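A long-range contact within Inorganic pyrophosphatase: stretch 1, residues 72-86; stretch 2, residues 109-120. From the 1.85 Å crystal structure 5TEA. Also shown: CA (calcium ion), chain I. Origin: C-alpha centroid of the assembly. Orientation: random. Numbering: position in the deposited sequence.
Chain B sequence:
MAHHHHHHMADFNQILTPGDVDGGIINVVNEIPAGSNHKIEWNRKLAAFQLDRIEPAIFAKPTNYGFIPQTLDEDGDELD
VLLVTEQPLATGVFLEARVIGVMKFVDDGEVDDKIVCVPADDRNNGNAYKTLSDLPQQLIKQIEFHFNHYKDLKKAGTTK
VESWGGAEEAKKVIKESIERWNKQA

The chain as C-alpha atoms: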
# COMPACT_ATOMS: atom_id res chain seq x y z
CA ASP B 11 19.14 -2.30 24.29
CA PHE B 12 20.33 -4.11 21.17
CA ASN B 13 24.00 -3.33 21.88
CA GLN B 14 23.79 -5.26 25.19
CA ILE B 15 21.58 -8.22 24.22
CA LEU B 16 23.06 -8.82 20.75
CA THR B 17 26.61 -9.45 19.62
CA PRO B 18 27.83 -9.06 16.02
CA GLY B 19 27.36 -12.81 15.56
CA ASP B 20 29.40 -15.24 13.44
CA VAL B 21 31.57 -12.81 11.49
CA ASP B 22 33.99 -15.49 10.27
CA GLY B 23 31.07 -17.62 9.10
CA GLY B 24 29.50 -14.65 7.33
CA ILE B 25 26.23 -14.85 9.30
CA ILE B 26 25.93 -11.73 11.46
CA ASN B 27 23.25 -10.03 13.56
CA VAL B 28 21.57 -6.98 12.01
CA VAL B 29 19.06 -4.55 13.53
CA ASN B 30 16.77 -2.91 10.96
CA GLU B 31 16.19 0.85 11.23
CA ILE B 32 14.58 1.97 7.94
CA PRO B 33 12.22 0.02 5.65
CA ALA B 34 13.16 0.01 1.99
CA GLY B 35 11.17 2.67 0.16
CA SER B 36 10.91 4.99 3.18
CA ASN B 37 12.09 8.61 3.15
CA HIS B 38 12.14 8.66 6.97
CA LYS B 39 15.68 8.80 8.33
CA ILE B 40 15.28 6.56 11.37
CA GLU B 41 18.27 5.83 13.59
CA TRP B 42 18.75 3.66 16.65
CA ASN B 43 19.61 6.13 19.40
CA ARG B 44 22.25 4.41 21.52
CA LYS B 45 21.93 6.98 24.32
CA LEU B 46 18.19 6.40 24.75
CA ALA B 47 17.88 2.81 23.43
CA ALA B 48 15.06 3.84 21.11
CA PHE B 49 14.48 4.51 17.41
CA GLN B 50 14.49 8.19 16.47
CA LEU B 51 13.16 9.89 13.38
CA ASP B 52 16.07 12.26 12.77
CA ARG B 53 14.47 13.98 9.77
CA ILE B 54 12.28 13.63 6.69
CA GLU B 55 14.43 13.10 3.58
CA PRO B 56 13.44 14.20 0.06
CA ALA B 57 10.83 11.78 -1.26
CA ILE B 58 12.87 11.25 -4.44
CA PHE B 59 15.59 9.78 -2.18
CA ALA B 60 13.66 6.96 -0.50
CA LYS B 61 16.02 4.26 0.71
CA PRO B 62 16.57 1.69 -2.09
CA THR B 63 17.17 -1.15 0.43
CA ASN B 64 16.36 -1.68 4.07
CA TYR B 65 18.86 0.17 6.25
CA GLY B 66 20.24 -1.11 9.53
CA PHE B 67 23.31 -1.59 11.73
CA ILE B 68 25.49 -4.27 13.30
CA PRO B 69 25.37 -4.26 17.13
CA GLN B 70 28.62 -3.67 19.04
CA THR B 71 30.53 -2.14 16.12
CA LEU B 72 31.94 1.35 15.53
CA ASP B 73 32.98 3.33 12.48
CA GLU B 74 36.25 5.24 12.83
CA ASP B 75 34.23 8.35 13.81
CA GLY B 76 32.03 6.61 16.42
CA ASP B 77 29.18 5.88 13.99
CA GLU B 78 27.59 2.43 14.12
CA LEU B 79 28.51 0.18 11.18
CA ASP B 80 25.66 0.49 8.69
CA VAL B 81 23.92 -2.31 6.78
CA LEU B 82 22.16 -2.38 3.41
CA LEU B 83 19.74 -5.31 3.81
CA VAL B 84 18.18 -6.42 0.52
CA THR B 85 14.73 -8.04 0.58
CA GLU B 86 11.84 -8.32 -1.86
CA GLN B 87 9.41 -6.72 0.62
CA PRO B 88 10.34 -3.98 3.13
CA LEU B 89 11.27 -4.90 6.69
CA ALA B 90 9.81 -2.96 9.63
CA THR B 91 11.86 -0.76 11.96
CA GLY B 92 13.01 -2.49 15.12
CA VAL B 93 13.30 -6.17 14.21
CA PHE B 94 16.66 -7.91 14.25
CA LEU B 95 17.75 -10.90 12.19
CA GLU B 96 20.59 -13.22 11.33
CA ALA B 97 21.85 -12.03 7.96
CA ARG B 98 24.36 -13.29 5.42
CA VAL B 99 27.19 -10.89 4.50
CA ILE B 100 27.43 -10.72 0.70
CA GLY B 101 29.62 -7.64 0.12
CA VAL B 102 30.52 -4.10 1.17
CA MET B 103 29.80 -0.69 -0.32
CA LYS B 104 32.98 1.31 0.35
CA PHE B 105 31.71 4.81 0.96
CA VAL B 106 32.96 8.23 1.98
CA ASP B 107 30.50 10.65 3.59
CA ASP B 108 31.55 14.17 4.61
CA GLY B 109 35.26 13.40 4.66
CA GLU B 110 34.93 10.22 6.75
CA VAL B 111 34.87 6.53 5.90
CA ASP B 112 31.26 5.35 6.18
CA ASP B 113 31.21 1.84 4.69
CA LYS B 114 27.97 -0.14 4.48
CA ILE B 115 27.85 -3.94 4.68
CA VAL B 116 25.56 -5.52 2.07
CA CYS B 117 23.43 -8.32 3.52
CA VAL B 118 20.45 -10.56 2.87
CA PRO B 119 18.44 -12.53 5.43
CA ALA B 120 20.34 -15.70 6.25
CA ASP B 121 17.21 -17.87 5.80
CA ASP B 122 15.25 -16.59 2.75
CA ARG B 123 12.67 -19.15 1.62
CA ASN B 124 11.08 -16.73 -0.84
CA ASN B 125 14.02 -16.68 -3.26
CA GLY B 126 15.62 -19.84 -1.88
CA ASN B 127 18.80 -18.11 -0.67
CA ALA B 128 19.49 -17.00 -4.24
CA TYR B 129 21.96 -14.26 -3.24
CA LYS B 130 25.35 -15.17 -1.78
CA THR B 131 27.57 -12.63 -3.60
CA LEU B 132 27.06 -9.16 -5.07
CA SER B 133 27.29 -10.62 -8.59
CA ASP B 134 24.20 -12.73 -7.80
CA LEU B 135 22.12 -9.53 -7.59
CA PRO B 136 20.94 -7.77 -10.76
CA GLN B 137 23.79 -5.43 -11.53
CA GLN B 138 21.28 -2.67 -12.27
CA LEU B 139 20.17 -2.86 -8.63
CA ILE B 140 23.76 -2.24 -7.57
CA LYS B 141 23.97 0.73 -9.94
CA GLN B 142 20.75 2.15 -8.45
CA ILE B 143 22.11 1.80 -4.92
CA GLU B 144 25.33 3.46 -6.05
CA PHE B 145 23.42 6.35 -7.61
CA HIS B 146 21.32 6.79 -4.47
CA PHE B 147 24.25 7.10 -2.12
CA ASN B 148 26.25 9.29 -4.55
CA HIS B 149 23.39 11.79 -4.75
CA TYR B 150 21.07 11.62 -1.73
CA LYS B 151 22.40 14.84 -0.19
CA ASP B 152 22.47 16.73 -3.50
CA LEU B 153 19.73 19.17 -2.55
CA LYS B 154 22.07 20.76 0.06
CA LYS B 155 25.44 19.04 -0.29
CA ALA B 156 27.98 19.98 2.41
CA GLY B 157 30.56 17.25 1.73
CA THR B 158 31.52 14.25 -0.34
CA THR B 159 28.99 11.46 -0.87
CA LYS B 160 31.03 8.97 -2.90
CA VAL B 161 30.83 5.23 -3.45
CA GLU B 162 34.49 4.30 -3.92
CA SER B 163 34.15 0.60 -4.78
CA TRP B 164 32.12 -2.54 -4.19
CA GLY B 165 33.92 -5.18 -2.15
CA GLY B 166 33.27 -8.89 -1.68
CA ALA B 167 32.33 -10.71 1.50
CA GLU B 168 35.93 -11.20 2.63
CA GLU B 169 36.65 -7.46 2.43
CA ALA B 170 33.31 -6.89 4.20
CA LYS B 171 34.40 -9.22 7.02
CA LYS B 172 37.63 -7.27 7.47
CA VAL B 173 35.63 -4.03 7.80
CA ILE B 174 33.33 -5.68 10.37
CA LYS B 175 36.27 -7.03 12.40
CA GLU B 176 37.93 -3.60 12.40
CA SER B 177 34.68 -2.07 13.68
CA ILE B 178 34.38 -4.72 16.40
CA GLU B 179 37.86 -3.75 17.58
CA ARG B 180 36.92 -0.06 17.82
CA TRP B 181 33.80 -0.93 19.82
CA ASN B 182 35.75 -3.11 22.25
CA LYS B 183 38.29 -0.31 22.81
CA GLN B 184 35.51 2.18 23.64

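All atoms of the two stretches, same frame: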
# COMPACT_ATOMS: atom_id res chain seq x y z
N LEU B 72 31.75 -0.09 15.66
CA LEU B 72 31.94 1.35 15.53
C LEU B 72 32.70 1.68 14.25
O LEU B 72 33.75 1.09 14.00
CB LEU B 72 32.72 1.92 16.72
CG LEU B 72 32.06 2.04 18.09
CD1 LEU B 72 32.98 2.79 19.04
CD2 LEU B 72 30.71 2.73 17.98
N ASP B 73 32.18 2.63 13.48
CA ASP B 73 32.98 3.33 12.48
C ASP B 73 34.11 4.10 13.15
O ASP B 73 34.11 4.35 14.35
CB ASP B 73 32.13 4.33 11.70
CG ASP B 73 31.57 3.76 10.41
OD1 ASP B 73 32.04 2.70 9.95
OD2 ASP B 73 30.67 4.42 9.85
N GLU B 74 35.08 4.52 12.32
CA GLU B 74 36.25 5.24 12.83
C GLU B 74 35.89 6.56 13.49
O GLU B 74 36.70 7.10 14.26
CB GLU B 74 37.26 5.47 11.70
N ASP B 75 34.70 7.10 13.21
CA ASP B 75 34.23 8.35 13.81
C ASP B 75 33.32 8.14 15.02
O ASP B 75 32.90 9.13 15.62
CB ASP B 75 33.46 9.16 12.77
CG ASP B 75 32.21 8.45 12.31
OD1 ASP B 75 32.35 7.38 11.71
OD2 ASP B 75 31.09 8.93 12.60
N GLY B 76 33.00 6.89 15.37
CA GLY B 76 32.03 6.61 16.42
C GLY B 76 30.63 6.30 15.93
O GLY B 76 29.74 6.06 16.75
N ASP B 77 30.42 6.31 14.62
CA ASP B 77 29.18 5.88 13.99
C ASP B 77 29.05 4.35 14.07
O ASP B 77 30.03 3.62 13.97
CB ASP B 77 29.19 6.33 12.52
CG ASP B 77 27.81 6.69 11.99
OD1 ASP B 77 26.82 6.68 12.76
OD2 ASP B 77 27.73 7.00 10.78
N GLU B 78 27.82 3.87 14.22
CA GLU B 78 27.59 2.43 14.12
C GLU B 78 27.78 1.96 12.68
O GLU B 78 27.56 2.72 11.73
CB GLU B 78 26.19 2.07 14.62
N LEU B 79 28.24 0.72 12.52
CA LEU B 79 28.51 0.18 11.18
C LEU B 79 27.19 -0.11 10.49
O LEU B 79 26.39 -0.91 10.99
CB LEU B 79 29.37 -1.09 11.27
CG LEU B 79 29.72 -1.80 9.96
CD1 LEU B 79 30.28 -0.82 8.94
CD2 LEU B 79 30.74 -2.94 10.22
N ASP B 80 26.95 0.54 9.35
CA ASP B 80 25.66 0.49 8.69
C ASP B 80 25.52 -0.76 7.83
O ASP B 80 26.51 -1.38 7.43
CB ASP B 80 25.44 1.71 7.81
CG ASP B 80 25.68 3.00 8.54
OD1 ASP B 80 25.13 3.21 9.65
OD2 ASP B 80 26.42 3.82 7.96
N VAL B 81 24.27 -1.12 7.55
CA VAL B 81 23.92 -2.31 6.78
C VAL B 81 22.88 -1.95 5.73
O VAL B 81 21.87 -1.31 6.05
CB VAL B 81 23.37 -3.44 7.67
CG1 VAL B 81 22.93 -4.64 6.81
CG2 VAL B 81 24.40 -3.87 8.70
N LEU B 82 23.14 -2.35 4.48
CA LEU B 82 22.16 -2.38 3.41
C LEU B 82 21.62 -3.80 3.33
O LEU B 82 22.33 -4.72 2.92
CB LEU B 82 22.80 -1.95 2.08
CG LEU B 82 23.57 -0.62 2.15
CD1 LEU B 82 24.12 -0.24 0.77
CD2 LEU B 82 22.67 0.51 2.69
N LEU B 83 20.36 -3.99 3.75
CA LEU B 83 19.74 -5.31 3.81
C LEU B 83 18.73 -5.41 2.68
O LEU B 83 17.73 -4.66 2.66
CB LEU B 83 19.06 -5.54 5.16
CG LEU B 83 18.33 -6.88 5.30
CD1 LEU B 83 19.34 -8.01 5.46
CD2 LEU B 83 17.35 -6.83 6.47
N VAL B 84 18.98 -6.31 1.74
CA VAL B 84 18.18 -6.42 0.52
C VAL B 84 17.12 -7.49 0.71
O VAL B 84 17.43 -8.64 1.03
CB VAL B 84 19.07 -6.74 -0.69
CG1 VAL B 84 18.23 -6.97 -1.95
CG2 VAL B 84 20.11 -5.61 -0.89
N THR B 85 15.85 -7.11 0.54
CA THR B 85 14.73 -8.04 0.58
C THR B 85 13.77 -7.68 -0.55
O THR B 85 13.80 -6.57 -1.08
CB THR B 85 13.94 -7.98 1.91
OG1 THR B 85 13.42 -6.66 2.10
CG2 THR B 85 14.80 -8.37 3.12
N GLU B 86 12.88 -8.62 -0.87
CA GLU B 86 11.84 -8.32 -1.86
C GLU B 86 10.78 -7.37 -1.29
O GLU B 86 10.31 -6.47 -1.99
CB GLU B 86 11.20 -9.62 -2.36
CG GLU B 86 12.01 -10.37 -3.43
CD GLU B 86 13.02 -11.40 -2.89
OE1 GLU B 86 12.70 -12.16 -1.93
OE2 GLU B 86 14.14 -11.45 -3.45
N GLY B 109 33.86 13.49 4.29
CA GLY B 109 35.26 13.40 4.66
C GLY B 109 35.62 12.25 5.58
O GLY B 109 36.77 12.19 6.05
N GLU B 110 34.69 11.36 5.88
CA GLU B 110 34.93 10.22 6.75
C GLU B 110 34.58 8.93 6.02
O GLU B 110 33.68 8.90 5.18
CB GLU B 110 34.10 10.31 8.05
CG GLU B 110 34.33 11.58 8.87
CD GLU B 110 35.48 11.45 9.85
OE1 GLU B 110 35.68 12.38 10.66
OE2 GLU B 110 36.18 10.42 9.81
N VAL B 111 35.27 7.85 6.37
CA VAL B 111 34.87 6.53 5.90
C VAL B 111 33.53 6.18 6.52
O VAL B 111 33.34 6.33 7.73
CB VAL B 111 35.95 5.49 6.25
CG1 VAL B 111 35.48 4.07 5.84
CG2 VAL B 111 37.28 5.84 5.57
N ASP B 112 32.59 5.71 5.70
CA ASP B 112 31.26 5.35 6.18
C ASP B 112 30.75 4.13 5.39
O ASP B 112 29.71 4.17 4.75
CB ASP B 112 30.30 6.53 6.07
CG ASP B 112 29.01 6.31 6.83
OD1 ASP B 112 29.01 5.50 7.78
OD2 ASP B 112 27.98 6.92 6.47
N ASP B 113 31.51 3.04 5.46
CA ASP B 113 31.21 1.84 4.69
C ASP B 113 29.88 1.25 5.12
O ASP B 113 29.45 1.40 6.27
CB ASP B 113 32.30 0.78 4.86
CG ASP B 113 33.65 1.24 4.35
OD1 ASP B 113 33.69 2.10 3.44
OD2 ASP B 113 34.69 0.72 4.85
N LYS B 114 29.25 0.50 4.21
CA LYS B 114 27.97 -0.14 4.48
C LYS B 114 28.04 -1.60 4.03
O LYS B 114 28.35 -1.88 2.87
CB LYS B 114 26.84 0.63 3.78
CG LYS B 114 26.97 2.14 4.04
CD LYS B 114 25.69 2.91 3.92
CE LYS B 114 25.99 4.40 3.96
NZ LYS B 114 26.61 4.80 5.26
N ILE B 115 27.81 -2.51 4.96
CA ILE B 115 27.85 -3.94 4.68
C ILE B 115 26.58 -4.32 3.94
O ILE B 115 25.49 -3.89 4.33
CB ILE B 115 27.98 -4.74 5.99
CG1 ILE B 115 29.10 -4.17 6.86
CG2 ILE B 115 28.23 -6.23 5.70
CD1 ILE B 115 30.47 -4.21 6.15
N VAL B 116 26.71 -5.08 2.85
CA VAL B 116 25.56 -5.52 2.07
C VAL B 116 25.17 -6.91 2.54
O VAL B 116 26.02 -7.82 2.62
CB VAL B 116 25.86 -5.52 0.56
CG1 VAL B 116 24.57 -5.82 -0.22
CG2 VAL B 116 26.47 -4.19 0.12
N CYS B 117 23.90 -7.08 2.90
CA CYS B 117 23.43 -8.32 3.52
C CYS B 117 22.11 -8.74 2.91
O CYS B 117 21.38 -7.92 2.34
CB CYS B 117 23.22 -8.16 5.04
SG CYS B 117 24.71 -7.90 6.02
N VAL B 118 21.80 -10.02 3.08
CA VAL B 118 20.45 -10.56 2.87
C VAL B 118 20.09 -11.38 4.10
O VAL B 118 20.98 -11.81 4.85
CB VAL B 118 20.38 -11.42 1.59
CG1 VAL B 118 20.62 -10.55 0.34
CG2 VAL B 118 21.42 -12.58 1.66
N PRO B 119 18.80 -11.62 4.33
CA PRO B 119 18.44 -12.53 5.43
C PRO B 119 19.12 -13.87 5.24
O PRO B 119 19.24 -14.37 4.11
CB PRO B 119 16.91 -12.65 5.30
CG PRO B 119 16.50 -11.41 4.54
CD PRO B 119 17.62 -11.18 3.57
N ALA B 120 19.58 -14.46 6.35
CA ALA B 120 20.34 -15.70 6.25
C ALA B 120 19.47 -16.88 5.84
O ALA B 120 19.97 -17.84 5.24
CB ALA B 120 21.04 -16.01 7.58
CA CA I . 28.33 4.50 9.70
O HOH W 1 29.19 2.53 8.63
O HOH W 2 26.72 5.61 9.26

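How does L82, the residue with the largest area covered by the other stretch, hold its place? Its backbone works both ways between parallel strands: L82 N donates to I115 O (2.8 Å), and L82 O accepts from C117 N (2.8 Å). The side chain, chi1 m and chi2 t, lies on the same sheet face as K114 and V116, with L82 CG 3.9 Å from K114 CB, so leucine meets the aliphatic part of the lysine.

What does I115 contribute on the other face? I115 N donates to D80 O (3.0 Å), continuing the ladder that V84 N closes on C117 O at 3.0 Å. I115 CG1 packs 3.9 Å from L79 CD2, while V81 CG1 meets C117 SG at 3.8 Å; these apolar side chains suit a buried face.

Why is a lysine buried at K114? The long chain carries K114 NZ to carboxylates: a salt bridge to D80 OD2 (2.9 Å) and another to D112 OD2 within its own stretch (2.8 Å).

What lets so many acids gather? Calcium binds D73 OD2 (2.4 Å), D112 OD1 (2.3 Å) and D80 OD2 (2.7 Å), joining both stretches. D73 OD2 and D112 OD1 consequently sit 2.9 Å apart without a hydrogen bond, their negative charges offset by the shared metal.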